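Local coordinates for protein acinetobacter secreted protease CpaA (PDB 6O38) that is a secreted zinc metalloprotease, exported by type II secretion and held in complex with its chaperone CpaB, that probably cleaves glycoproteins as relatives of StcE do, at residues Thr65-Leu69 against Glu70-Ile74; Val119-Asp123 against Asp124-Gln128; Gln192-Asn195 against Val196-Gly200; Thr293-Ala296 against Ile297-Met301; Val402-Thr405 against Asn406-Ala409. One frame throughout, in Å; residues are numbered along the deposited sequence.

Contact 1 (Thr65-Leu69 against Glu70-Ile74); sequences TNIPL and EVLKI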
loop_
_atom_site.group_PDB
_atom_site.type_symbol
_atom_site.label_atom_id
_atom_site.label_comp_id
_atom_site.label_asym_id
_atom_site.label_seq_id
_atom_site.Cartn_x
_atom_site.Cartn_y
_atom_site.Cartn_z
ATOM N N THR A 65 -15.836 -18.410 -0.028
ATOM C CA THR A 65 -16.515 -18.572 1.249
ATOM C C THR A 65 -17.258 -17.284 1.591
ATOM O O THR A 65 -17.267 -16.321 0.819
ATOM C CB THR A 65 -15.523 -18.935 2.358
ATOM O OG1 THR A 65 -14.687 -17.805 2.642
ATOM C CG2 THR A 65 -14.651 -20.105 1.933
ATOM N N ASN A 66 -17.889 -17.271 2.765
ATOM C CA ASN A 66 -18.568 -16.086 3.270
ATOM C C ASN A 66 -17.745 -15.356 4.325
ATOM O O ASN A 66 -18.287 -14.524 5.061
ATOM C CB ASN A 66 -19.942 -16.457 3.831
ATOM C CG ASN A 66 -19.853 -17.296 5.091
ATOM O OD1 ASN A 66 -18.942 -18.108 5.247
ATOM N ND2 ASN A 66 -20.802 -17.101 5.999
ATOM N N ILE A 67 -16.452 -15.649 4.411
ATOM C CA ILE A 67 -15.563 -15.008 5.372
ATOM C C ILE A 67 -14.977 -13.757 4.712
ATOM O O ILE A 67 -14.301 -13.884 3.679
ATOM C CB ILE A 67 -14.452 -15.958 5.831
ATOM C CG1 ILE A 67 -15.054 -17.124 6.617
ATOM C CG2 ILE A 67 -13.422 -15.214 6.665
ATOM C CD1 ILE A 67 -14.045 -18.154 7.055
ATOM N N PRO A 68 -15.213 -12.563 5.258
ATOM C CA PRO A 68 -14.709 -11.339 4.609
ATOM C C PRO A 68 -13.193 -11.208 4.616
ATOM O O PRO A 68 -12.671 -10.315 3.936
ATOM C CB PRO A 68 -15.361 -10.214 5.426
ATOM C CG PRO A 68 -16.525 -10.860 6.120
ATOM C CD PRO A 68 -16.086 -12.262 6.402
ATOM N N LEU A 69 -12.476 -12.049 5.354
ATOM C CA LEU A 69 -11.023 -12.007 5.337
ATOM C C LEU A 69 -10.492 -12.650 4.061
ATOM O O LEU A 69 -11.120 -13.540 3.480
ATOM C CB LEU A 69 -10.448 -12.719 6.562
ATOM C CG LEU A 69 -10.970 -12.262 7.928
ATOM C CD1 LEU A 69 -10.257 -12.998 9.054
ATOM C CD2 LEU A 69 -10.826 -10.757 8.092
ATOM N N GLU A 70 -9.322 -12.185 3.621
ATOM C CA GLU A 70 -8.750 -12.703 2.382
ATOM C C GLU A 70 -8.146 -14.090 2.570
ATOM O O GLU A 70 -8.295 -14.954 1.700
ATOM C CB GLU A 70 -7.702 -11.732 1.837
ATOM C CG GLU A 70 -8.199 -10.889 0.671
ATOM C CD GLU A 70 -7.191 -9.853 0.217
ATOM O OE1 GLU A 70 -6.006 -9.959 0.596
ATOM O OE2 GLU A 70 -7.587 -8.926 -0.520
ATOM N N VAL A 71 -7.462 -14.322 3.687
ATOM C CA VAL A 71 -6.789 -15.590 3.949
ATOM C C VAL A 71 -7.061 -16.000 5.391
ATOM O O VAL A 71 -7.108 -15.153 6.290
ATOM C CB VAL A 71 -5.269 -15.492 3.686
ATOM C CG1 VAL A 71 -4.581 -16.813 3.987
ATOM C CG2 VAL A 71 -4.993 -15.071 2.249
ATOM N N LEU A 72 -7.254 -17.300 5.609
ATOM C CA LEU A 72 -7.375 -17.864 6.946
ATOM C C LEU A 72 -6.058 -18.512 7.347
ATOM O O LEU A 72 -5.511 -19.330 6.600
ATOM C CB LEU A 72 -8.500 -18.898 7.019
ATOM C CG LEU A 72 -9.947 -18.407 7.069
ATOM C CD1 LEU A 72 -10.767 -19.307 7.980
ATOM C CD2 LEU A 72 -10.030 -16.954 7.512
ATOM N N LYS A 73 -5.558 -18.152 8.526
ATOM C CA LYS A 73 -4.343 -18.746 9.068
ATOM C C LYS A 73 -4.714 -20.006 9.840
ATOM O O LYS A 73 -5.453 -19.938 10.829
ATOM C CB LYS A 73 -3.609 -17.752 9.966
ATOM C CG LYS A 73 -2.179 -18.146 10.308
ATOM C CD LYS A 73 -1.509 -17.074 11.156
ATOM C CE LYS A 73 -0.004 -17.286 11.250
ATOM N NZ LYS A 73 0.352 -18.553 11.944
ATOM N N ILE A 74 -4.207 -21.149 9.389
ATOM C CA ILE A 74 -4.483 -22.437 10.014
ATOM C C ILE A 74 -3.277 -22.827 10.855
ATOM O O ILE A 74 -2.164 -22.958 10.335
ATOM C CB ILE A 74 -4.797 -23.515 8.964
ATOM C CG1 ILE A 74 -6.063 -23.154 8.185
ATOM C CG2 ILE A 74 -4.949 -24.873 9.626
ATOM C CD1 ILE A 74 -6.444 -24.173 7.133
#
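Thr65 OG1 is gripped from two sides of the chain: Ile67 N gives it a weak hydrogen bond over 3.3 Å, the N-H pointing almost straight at the oxygen (165°), and it is also bonded to Thr62 O. This steadies the loop 65-69 ahead of strand 71-74 in a StcE-type beta-sandwich domain. The strand is an edge strand, within this chain, of a small three-stranded sheet, lying antiparallel beside strand 58-61, and the loop is the connection between these two neighbours. The hydroxyl of Thr62 lies within bonding distance of both Leu69 O and Glu70 O, with one proton to share between them, just where the loop runs into the strand.

The loop closes on the strand through aliphatic tips. Ile67 and Leu72 reach toward each other end to end, with Ile67 CD1 at 3.6 Å from Leu72 CD1. The other branch of the isoleucine takes part as well: its CG2 lies 3.9 Å from Leu72 CD2. A chi1 of -66° sets CG1 beside the backbone N and CG2 anti to it, and with chi2 extended the two branches separate to meet the two methyls of the leucine. Leu69 adds a looser third member, its CD1 being 4.3 Å from Leu72 CD2. Trp174 of strand 172-178 packs on both Ile67 and Leu69, and Tyr80 touches Leu72.

Glu70 leads away from the loop, so the residue just before the strand also meets the chaperone: Glu70 OE1 accepts a hydrogen bond from the backbone N of Asn96 of the CpaB chain.

Contact 2 (Val119-Asp123 against Asp124-Gln128); sequences VLIQD and DKWAQ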
loop_
_atom_site.group_PDB
_atom_site.type_symbol
_atom_site.label_atom_id
_atom_site.label_comp_id
_atom_site.label_asym_id
_atom_site.label_seq_id
_atom_site.Cartn_x
_atom_site.Cartn_y
_atom_site.Cartn_z
ATOM N N VAL A 119 -18.539 -14.141 18.318
ATOM C CA VAL A 119 -19.349 -13.634 19.421
ATOM C C VAL A 119 -20.664 -13.142 18.832
ATOM O O VAL A 119 -20.686 -12.181 18.054
ATOM C CB VAL A 119 -18.626 -12.515 20.188
ATOM C CG1 VAL A 119 -19.542 -11.923 21.247
ATOM C CG2 VAL A 119 -17.354 -13.053 20.824
ATOM N N LEU A 120 -21.760 -13.796 19.206
ATOM C CA LEU A 120 -23.062 -13.575 18.593
ATOM C C LEU A 120 -24.043 -13.112 19.662
ATOM O O LEU A 120 -24.190 -13.766 20.700
ATOM C CB LEU A 120 -23.524 -14.859 17.889
ATOM C CG LEU A 120 -24.884 -15.078 17.223
ATOM C CD1 LEU A 120 -25.794 -15.844 18.158
ATOM C CD2 LEU A 120 -25.533 -13.779 16.745
ATOM N N ILE A 121 -24.707 -11.986 19.405
ATOM C CA ILE A 121 -25.657 -11.376 20.331
ATOM C C ILE A 121 -27.067 -11.549 19.782
ATOM O O ILE A 121 -27.323 -11.256 18.608
ATOM C CB ILE A 121 -25.338 -9.888 20.557
ATOM C CG1 ILE A 121 -23.964 -9.730 21.210
ATOM C CG2 ILE A 121 -26.416 -9.231 21.404
ATOM C CD1 ILE A 121 -23.591 -8.297 21.496
ATOM N N GLN A 122 -27.979 -12.019 20.633
ATOM C CA GLN A 122 -29.367 -12.255 20.262
ATOM C C GLN A 122 -30.305 -11.569 21.248
ATOM O O GLN A 122 -29.890 -11.056 22.292
ATOM C CB GLN A 122 -29.692 -13.753 20.223
ATOM C CG GLN A 122 -28.686 -14.600 19.489
ATOM C CD GLN A 122 -29.067 -16.067 19.468
ATOM O OE1 GLN A 122 -29.081 -16.730 20.506
ATOM N NE2 GLN A 122 -29.383 -16.580 18.285
ATOM N N ASP A 123 -31.595 -11.572 20.891
ATOM C CA ASP A 123 -32.624 -11.022 21.770
ATOM C C ASP A 123 -32.610 -11.715 23.127
ATOM O O ASP A 123 -32.723 -11.059 24.170
ATOM C CB ASP A 123 -34.000 -11.148 21.114
ATOM C CG ASP A 123 -34.289 -10.013 20.146
ATOM O OD1 ASP A 123 -33.591 -8.979 20.226
ATOM O OD2 ASP A 123 -35.208 -10.149 19.314
ATOM N N ASP A 124 -32.446 -13.040 23.132
ATOM C CA ASP A 124 -32.472 -13.839 24.348
ATOM C C ASP A 124 -31.095 -14.014 24.977
ATOM O O ASP A 124 -31.010 -14.479 26.119
ATOM C CB ASP A 124 -33.085 -15.216 24.053
ATOM C CG ASP A 124 -32.393 -15.926 22.900
ATOM O OD1 ASP A 124 -31.519 -15.304 22.259
ATOM O OD2 ASP A 124 -32.732 -17.100 22.620
ATOM N N LYS A 125 -30.023 -13.649 24.273
ATOM C CA LYS A 125 -28.659 -13.686 24.809
ATOM C C LYS A 125 -28.037 -12.314 24.563
ATOM O O LYS A 125 -27.386 -12.091 23.536
ATOM C CB LYS A 125 -27.828 -14.809 24.185
ATOM C CG LYS A 125 -28.455 -16.187 24.309
ATOM C CD LYS A 125 -27.549 -17.263 23.744
ATOM C CE LYS A 125 -27.991 -18.641 24.189
ATOM N NZ LYS A 125 -27.020 -19.675 23.751
ATOM N N TRP A 126 -28.224 -11.398 25.513
ATOM C CA TRP A 126 -27.927 -9.990 25.297
ATOM C C TRP A 126 -27.257 -9.404 26.532
ATOM O O TRP A 126 -27.434 -9.895 27.649
ATOM C CB TRP A 126 -29.204 -9.205 24.958
ATOM C CG TRP A 126 -29.004 -7.726 24.801
ATOM C CD1 TRP A 126 -28.681 -7.056 23.657
ATOM C CD2 TRP A 126 -29.115 -6.734 25.828
ATOM N NE1 TRP A 126 -28.583 -5.708 23.909
ATOM C CE2 TRP A 126 -28.844 -5.486 25.236
ATOM C CE3 TRP A 126 -29.414 -6.782 27.194
ATOM C CZ2 TRP A 126 -28.866 -4.295 25.960
ATOM C CZ3 TRP A 126 -29.436 -5.600 27.911
ATOM C CH2 TRP A 126 -29.164 -4.374 27.294
ATOM N N ALA A 127 -26.487 -8.340 26.309
ATOM C CA ALA A 127 -25.881 -7.559 27.375
ATOM C C ALA A 127 -25.659 -6.143 26.865
ATOM O O ALA A 127 -25.386 -5.936 25.680
ATOM C CB ALA A 127 -24.556 -8.169 27.849
ATOM N N GLN A 128 -25.785 -5.169 27.770
ATOM C CA GLN A 128 -25.634 -3.769 27.383
ATOM C C GLN A 128 -24.250 -3.504 26.803
ATOM O O GLN A 128 -24.116 -2.866 25.753
ATOM C CB GLN A 128 -25.894 -2.861 28.587
ATOM C CG GLN A 128 -25.742 -1.374 28.307
ATOM C CD GLN A 128 -26.868 -0.824 27.453
ATOM O OE1 GLN A 128 -28.036 -0.881 27.837
ATOM N NE2 GLN A 128 -26.523 -0.286 26.288
#
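Gln122 N donates to Lys125 O over 3.0 Å, in a nearly straight bond (163° at the hydrogen) whose donor sits well above the carbonyl plane. The return bond, from Lys125 N to Gln122 O, is weak at 3.3 Å. Together they close a type I beta turn with Asp123 and Asp124 at its corners, which reverses the chain just after strand 116-121 ends.

The side chains of the turn gather along one side. Asp124 has its CG wedged between its own backbone N and carbonyl carbon (chi1 54°), which folds the carboxylate back alongside Gln122; the two side chains point the same way, with carboxylate and amide planes 49° apart. Lys125 lies beside the same glutamine, pointing the same way, its aliphatic chain extended. Asp123 takes no share in this cluster: its OD1 accepts a hydrogen bond from Ser149 N, which ties the turn to the loop between strands 141-146 and 152-154.

Ile121 and Trp126 supply the apolar part. Ile121 CG2 lies 3.9 Å from Trp126 CD1, the two side chains passing at a slant, and the same methyl is 3.7 Å from Lys125 O. Trp126 CB lies near Gln122 O, while Gln128 N lies over one face of the indole, toward its rim.

Strand 116-121 runs parallel to strands 90-98 and 141-146, with which it pairs. The turn sends the chain on toward strand 129-131, and Trp126 touches Val150 in the loop before strand 152-154 and Ser152 at the start of that strand, in a StcE-type beta-sandwich domain.

Contact 3 (Gln192-Asn195 against Val196-Gly200); sequences QKLN and VQQIG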
loop_
_atom_site.group_PDB
_atom_site.type_symbol
_atom_site.label_atom_id
_atom_site.label_comp_id
_atom_site.label_asym_id
_atom_site.label_seq_id
_atom_site.Cartn_x
_atom_site.Cartn_y
_atom_site.Cartn_z
ATOM N N GLN A 192 -22.071 0.649 7.458
ATOM C CA GLN A 192 -23.450 1.112 7.514
ATOM C C GLN A 192 -23.722 1.952 6.273
ATOM O O GLN A 192 -23.128 3.022 6.100
ATOM C CB GLN A 192 -23.709 1.930 8.778
ATOM C CG GLN A 192 -25.152 2.389 8.919
ATOM C CD GLN A 192 -25.341 3.406 10.027
ATOM O OE1 GLN A 192 -24.439 3.643 10.831
ATOM N NE2 GLN A 192 -26.518 4.020 10.069
ATOM N N LYS A 193 -24.611 1.470 5.411
ATOM C CA LYS A 193 -24.855 2.091 4.118
ATOM C C LYS A 193 -26.043 3.037 4.217
ATOM O O LYS A 193 -27.111 2.654 4.706
ATOM C CB LYS A 193 -25.097 1.033 3.042
ATOM C CG LYS A 193 -23.866 0.199 2.728
ATOM C CD LYS A 193 -24.069 -0.667 1.498
ATOM C CE LYS A 193 -22.822 -1.484 1.195
ATOM N NZ LYS A 193 -23.020 -2.410 0.046
ATOM N N LEU A 194 -25.852 4.269 3.754
ATOM C CA LEU A 194 -26.894 5.282 3.749
ATOM C C LEU A 194 -26.994 5.903 2.367
ATOM O O LEU A 194 -25.976 6.201 1.735
ATOM C CB LEU A 194 -26.620 6.382 4.785
ATOM C CG LEU A 194 -26.658 6.000 6.265
ATOM C CD1 LEU A 194 -26.308 7.203 7.128
ATOM C CD2 LEU A 194 -28.025 5.448 6.639
ATOM N N ASN A 195 -28.224 6.096 1.901
ATOM C CA ASN A 195 -28.477 6.881 0.703
ATOM C C ASN A 195 -28.675 8.334 1.111
ATOM O O ASN A 195 -29.450 8.626 2.028
ATOM C CB ASN A 195 -29.704 6.357 -0.044
ATOM C CG ASN A 195 -29.507 4.949 -0.570
ATOM O OD1 ASN A 195 -28.421 4.592 -1.028
ATOM N ND2 ASN A 195 -30.557 4.140 -0.504
ATOM N N VAL A 196 -27.961 9.241 0.440
ATOM C CA VAL A 196 -27.976 10.645 0.834
ATOM C C VAL A 196 -29.374 11.245 0.756
ATOM O O VAL A 196 -29.657 12.241 1.430
ATOM C CB VAL A 196 -26.968 11.446 -0.018
ATOM C CG1 VAL A 196 -27.518 11.704 -1.416
ATOM C CG2 VAL A 196 -26.596 12.742 0.682
ATOM N N GLN A 197 -30.265 10.658 -0.048
ATOM C CA GLN A 197 -31.648 11.118 -0.088
ATOM C C GLN A 197 -32.368 10.880 1.232
ATOM O O GLN A 197 -33.340 11.581 1.531
ATOM C CB GLN A 197 -32.404 10.425 -1.225
ATOM C CG GLN A 197 -32.719 8.958 -0.954
ATOM C CD GLN A 197 -33.388 8.270 -2.129
ATOM O OE1 GLN A 197 -34.097 8.901 -2.913
ATOM N NE2 GLN A 197 -33.170 6.965 -2.253
ATOM N N GLN A 198 -31.911 9.911 2.027
ATOM C CA GLN A 198 -32.539 9.624 3.311
ATOM C C GLN A 198 -32.154 10.638 4.381
ATOM O O GLN A 198 -32.956 10.916 5.281
ATOM C CB GLN A 198 -32.161 8.214 3.770
ATOM C CG GLN A 198 -32.611 7.115 2.821
ATOM C CD GLN A 198 -32.027 5.761 3.177
ATOM O OE1 GLN A 198 -31.120 5.662 4.002
ATOM N NE2 GLN A 198 -32.544 4.710 2.550
ATOM N N ILE A 199 -30.949 11.202 4.302
ATOM C CA ILE A 199 -30.427 12.068 5.355
ATOM C C ILE A 199 -30.306 13.521 4.927
ATOM O O ILE A 199 -30.049 14.382 5.786
ATOM C CB ILE A 199 -29.064 11.562 5.872
ATOM C CG1 ILE A 199 -28.051 11.508 4.727
ATOM C CG2 ILE A 199 -29.213 10.191 6.509
ATOM C CD1 ILE A 199 -26.645 11.173 5.172
ATOM N N GLY A 200 -30.482 13.829 3.645
ATOM C CA GLY A 200 -30.403 15.207 3.201
ATOM C C GLY A 200 -28.971 15.699 3.062
ATOM O O GLY A 200 -28.042 14.934 2.796
#
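Asn195 and Gln198 lay their amide-bearing chains across one another at a slant, the two amide planes 60° apart, where strand 183-195 gives way to a single weakly bonded helical turn. The nearest end groups are Asn195 ND2 and Gln198 NE2, 3.7 Å apart, so this is packing of one chain over the other; Gln198 CD also lies 4.0 Å from Asn195 CB. Gln198 keeps CG anti to its carbonyl carbon (chi1 -61°) and is extended beyond it, which turns the chain back over the end of the strand.

Beside this pair, Leu194 and Ile199 make the apolar half: Leu194 CD1 meets Ile199 CG2 at 4.2 Å. Phe224 backs Ile199 and also covers Val196.

Gln198 N donates to Asn195 O over 2.8 Å, from 45° out of the carbonyl plane. Gly200 N donates to Val196 O over 2.8 Å, and Gly200, with positive phi, is the first residue to leave the helical turn.

Chemically, then, the shape rests largely on backbone bonds, with Asn219 OD1 taking Gln197 N, whereas the amide ends of Asn195 and Gln198 merely lie near each other on a surface turn.

Contact 4 (Thr293-Ala296 against Ile297-Met301); sequences TIPA and ILPNM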
loop_
_atom_site.group_PDB
_atom_site.type_symbol
_atom_site.label_atom_id
_atom_site.label_comp_id
_atom_site.label_asym_id
_atom_site.label_seq_id
_atom_site.Cartn_x
_atom_site.Cartn_y
_atom_site.Cartn_z
ATOM N N THR A 293 -4.514 14.174 -24.471
ATOM C CA THR A 293 -4.192 15.552 -24.815
ATOM C C THR A 293 -4.157 16.423 -23.565
ATOM O O THR A 293 -5.037 16.343 -22.705
ATOM C CB THR A 293 -5.216 16.103 -25.806
ATOM O OG1 THR A 293 -5.278 15.245 -26.951
ATOM C CG2 THR A 293 -4.830 17.506 -26.253
ATOM N N ILE A 294 -3.131 17.258 -23.472
ATOM C CA ILE A 294 -2.926 18.164 -22.347
ATOM C C ILE A 294 -3.286 19.572 -22.807
ATOM O O ILE A 294 -2.729 20.052 -23.803
ATOM C CB ILE A 294 -1.480 18.106 -21.831
ATOM C CG1 ILE A 294 -1.150 16.697 -21.339
ATOM C CG2 ILE A 294 -1.268 19.127 -20.724
ATOM C CD1 ILE A 294 0.317 16.478 -21.056
ATOM N N PRO A 295 -4.197 20.263 -22.130
ATOM C CA PRO A 295 -4.533 21.631 -22.531
ATOM C C PRO A 295 -3.465 22.622 -22.096
ATOM O O PRO A 295 -2.800 22.450 -21.072
ATOM C CB PRO A 295 -5.858 21.892 -21.806
ATOM C CG PRO A 295 -5.778 21.038 -20.584
ATOM C CD PRO A 295 -4.977 19.816 -20.962
ATOM N N ALA A 296 -3.306 23.674 -22.905
ATOM C CA ALA A 296 -2.317 24.702 -22.592
ATOM C C ALA A 296 -2.638 25.391 -21.271
ATOM O O ALA A 296 -1.732 25.729 -20.501
ATOM C CB ALA A 296 -2.243 25.723 -23.726
ATOM N N ILE A 297 -3.920 25.603 -20.993
ATOM C CA ILE A 297 -4.383 26.109 -19.707
ATOM C C ILE A 297 -5.004 24.934 -18.966
ATOM O O ILE A 297 -6.024 24.385 -19.401
ATOM C CB ILE A 297 -5.383 27.261 -19.869
ATOM C CG1 ILE A 297 -4.738 28.423 -20.631
ATOM C CG2 ILE A 297 -5.893 27.720 -18.510
ATOM C CD1 ILE A 297 -5.609 29.657 -20.717
ATOM N N LEU A 298 -4.390 24.544 -17.851
ATOM C CA LEU A 298 -4.865 23.386 -17.112
ATOM C C LEU A 298 -6.264 23.656 -16.557
ATOM O O LEU A 298 -6.593 24.792 -16.204
ATOM C CB LEU A 298 -3.900 23.044 -15.979
ATOM C CG LEU A 298 -2.535 22.508 -16.419
ATOM C CD1 LEU A 298 -1.648 22.224 -15.217
ATOM C CD2 LEU A 298 -2.695 21.264 -17.280
ATOM N N PRO A 299 -7.109 22.631 -16.478
ATOM C CA PRO A 299 -8.501 22.854 -16.077
ATOM C C PRO A 299 -8.612 23.239 -14.611
ATOM O O PRO A 299 -7.749 22.934 -13.785
ATOM C CB PRO A 299 -9.166 21.501 -16.347
ATOM C CG PRO A 299 -8.055 20.513 -16.215
ATOM C CD PRO A 299 -6.832 21.209 -16.749
ATOM N N ASN A 300 -9.706 23.932 -14.300
ATOM C CA ASN A 300 -9.988 24.305 -12.921
ATOM C C ASN A 300 -10.180 23.057 -12.069
ATOM O O ASN A 300 -10.763 22.064 -12.515
ATOM C CB ASN A 300 -11.232 25.191 -12.856
ATOM C CG ASN A 300 -11.027 26.530 -13.536
ATOM O OD1 ASN A 300 -9.903 27.024 -13.635
ATOM N ND2 ASN A 300 -12.115 27.126 -14.010
HETATM N N MSE A 301 -9.679 23.111 -10.839
HETATM C CA MSE A 301 -9.696 21.955 -9.949
HETATM C C MSE A 301 -11.111 21.468 -9.651
HETATM O O MSE A 301 -11.962 22.234 -9.195
HETATM C CB MSE A 301 -8.981 22.285 -8.637
HETATM C CG MSE A 301 -7.578 22.847 -8.808
HETATM SE SE MSE A 301 -6.293 21.577 -9.540
HETATM C CE MSE A 301 -6.274 20.275 -8.090
#
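Pro295 and Pro299 meet because a single residue breaks an otherwise extended chain: Ala296 alone adopts helical angles (phi -62°, psi -37°), which bends 293-296 back on 297-301. The two proline rings end up crossing at about a right angle, with Pro295 CG 4.0 Å from Pro299 CD. Beside this crossing lies the backbone carbonyl of Ile297, whose O atom is 3.5 Å from Pro295 CB and 3.6 Å from Pro295 CG, so the first ring leans on the carbonyl as well as on its partner.

The next pair works from the buried side. Leu298 starts off away from the other arm of the bend, but with CD1 extended (chi2 179°) the second branch, CD2, is the one turned toward that arm: Leu298 CD2 lies 4.3 Å from Ile294 CG2 and 4.0 Å from Pro295 O. Both Ile294 and Leu298 are buried and both rest on Val308 of strand 305-310; Ile294 also touches Leu319. Ile297 turns outward from the bend, its side chain touching Gln320.

No side-chain polar bond links the two arms. The bend is fastened from outside: Ala296 and Leu298 both form backbone hydrogen bonds with Gln320, at the end of strand 318-320, and Ile294 O accepts a weak one from Gln316 NE2.

After the bend, residues 298 to 300 follow the left-handed polyproline II conformation, which Pro299 suits; here such a run forms part of the loop that joins the parallel, paired strands 277-288 and 305-310.

Contact 5 (Val402-Thr405 against Asn406-Ala409); sequences VNLT and NLTA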
loop_
_atom_site.group_PDB
_atom_site.type_symbol
_atom_site.label_atom_id
_atom_site.label_comp_id
_atom_site.label_asym_id
_atom_site.label_seq_id
_atom_site.Cartn_x
_atom_site.Cartn_y
_atom_site.Cartn_z
ATOM N N VAL A 402 14.189 4.523 -7.650
ATOM C CA VAL A 402 13.880 5.944 -7.775
ATOM C C VAL A 402 12.373 6.168 -7.729
ATOM O O VAL A 402 11.883 7.067 -7.037
ATOM C CB VAL A 402 14.494 6.515 -9.067
ATOM C CG1 VAL A 402 14.121 7.980 -9.231
ATOM C CG2 VAL A 402 16.004 6.345 -9.060
ATOM N N ASN A 403 11.616 5.350 -8.467
ATOM C CA ASN A 403 10.166 5.511 -8.506
ATOM C C ASN A 403 9.543 5.288 -7.133
ATOM O O ASN A 403 8.597 5.986 -6.752
ATOM C CB ASN A 403 9.560 4.554 -9.533
ATOM C CG ASN A 403 9.960 4.896 -10.953
ATOM O OD1 ASN A 403 10.155 6.064 -11.290
ATOM N ND2 ASN A 403 10.088 3.876 -11.794
ATOM N N LEU A 404 10.058 4.317 -6.377
ATOM C CA LEU A 404 9.515 4.059 -5.047
ATOM C C LEU A 404 9.835 5.201 -4.091
ATOM O O LEU A 404 9.013 5.549 -3.234
ATOM C CB LEU A 404 10.052 2.735 -4.506
ATOM C CG LEU A 404 9.528 2.319 -3.131
ATOM C CD1 LEU A 404 8.037 2.040 -3.193
ATOM C CD2 LEU A 404 10.282 1.105 -2.618
ATOM N N THR A 405 11.024 5.793 -4.217
ATOM C CA THR A 405 11.371 6.942 -3.386
ATOM C C THR A 405 10.447 8.120 -3.669
ATOM O O THR A 405 9.943 8.766 -2.743
ATOM C CB THR A 405 12.831 7.335 -3.612
ATOM O OG1 THR A 405 13.671 6.193 -3.413
ATOM C CG2 THR A 405 13.240 8.433 -2.640
ATOM N N ASN A 406 10.215 8.417 -4.950
ATOM C CA ASN A 406 9.333 9.524 -5.304
ATOM C C ASN A 406 7.899 9.251 -4.867
ATOM O O ASN A 406 7.177 10.174 -4.474
ATOM C CB ASN A 406 9.395 9.793 -6.807
ATOM C CG ASN A 406 10.737 10.346 -7.244
ATOM O OD1 ASN A 406 11.465 10.940 -6.449
ATOM N ND2 ASN A 406 11.069 10.158 -8.516
ATOM N N LEU A 407 7.465 7.990 -4.935
ATOM C CA LEU A 407 6.133 7.645 -4.451
ATOM C C LEU A 407 6.039 7.817 -2.939
ATOM O O LEU A 407 5.038 8.334 -2.428
ATOM C CB LEU A 407 5.780 6.214 -4.853
ATOM C CG LEU A 407 4.466 5.670 -4.286
ATOM C CD1 LEU A 407 3.279 6.419 -4.873
ATOM C CD2 LEU A 407 4.341 4.177 -4.538
ATOM N N THR A 408 7.071 7.387 -2.209
ATOM C CA THR A 408 7.082 7.563 -0.760
ATOM C C THR A 408 7.107 9.040 -0.386
ATOM O O THR A 408 6.393 9.470 0.528
ATOM C CB THR A 408 8.283 6.836 -0.154
ATOM O OG1 THR A 408 8.223 5.445 -0.492
ATOM C CG2 THR A 408 8.293 6.984 1.360
ATOM N N ALA A 409 7.927 9.832 -1.081
ATOM C CA ALA A 409 8.001 11.260 -0.793
ATOM C C ALA A 409 6.674 11.954 -1.076
ATOM O O ALA A 409 6.225 12.797 -0.292
ATOM C CB ALA A 409 9.124 11.902 -1.607
#
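Helix 391-411 of the reprolysin-like peptidase domain supplies this contact, about two turns of regular alpha-helix in which residues 402-405 accept from 406-409. The ladder of backbone bonds is even: Asn406 N to Val402 O is 3.0 Å, with an angle of 167° at the hydrogen, and Ala409 N to Thr405 O is 2.8 Å.

Leu404 O is gripped twice. Thr408 N and Thr408 OG1 both donate to it, each over 2.9 Å, and they arrive from opposite faces of the carbonyl plane. The hydroxyl can do this because OG1 stands anti to its carbonyl carbon (chi1 -58°), beside the backbone N. The same OG1 is hydrogen-bonded to Arg497 NH1, so one threonine links the turn to the neighbouring helix.

Asn406 lies alongside Val402, pointing the same way, with Val402 CG1 3.8 Å from Asn406 ND2. The amide's OD1 is directed to strand 416-425, accepting from Leu418 N. On another side, Leu404 CD1 and Leu407 CD2 come to 4.5 Å, and Phe144 of the CpaB chain packs on both leucines.

Thr408 bonding back to the carbonyl four residues earlier is a familiar helix feature; here it belongs to a helix laid against helix 496-504, which carries the zinc-binding His498 and His502 of the HExxH motif.

How the contacts relate
The five contacts follow one another along the chain without touching. Contacts 1 and 2 belong to successive StcE-type sandwich domains, their centres 25 Å apart, and contact 3 lies 28 Å from contact 2 between centres. Contacts 2 and 4 are the most widely separated, 57 Å between centres; the centres of contacts 4 and 5 are 25 Å apart, their nearest atoms about 17 Å. Contact 5 is buried and belongs to the peptidase domain; the side chain of Thr405 is about 13 Å from the zinc ion bound by His498, His502 and His508. The CpaB chain touches contacts 1 and 5, so the chaperone spans a sandwich domain and the protease domain.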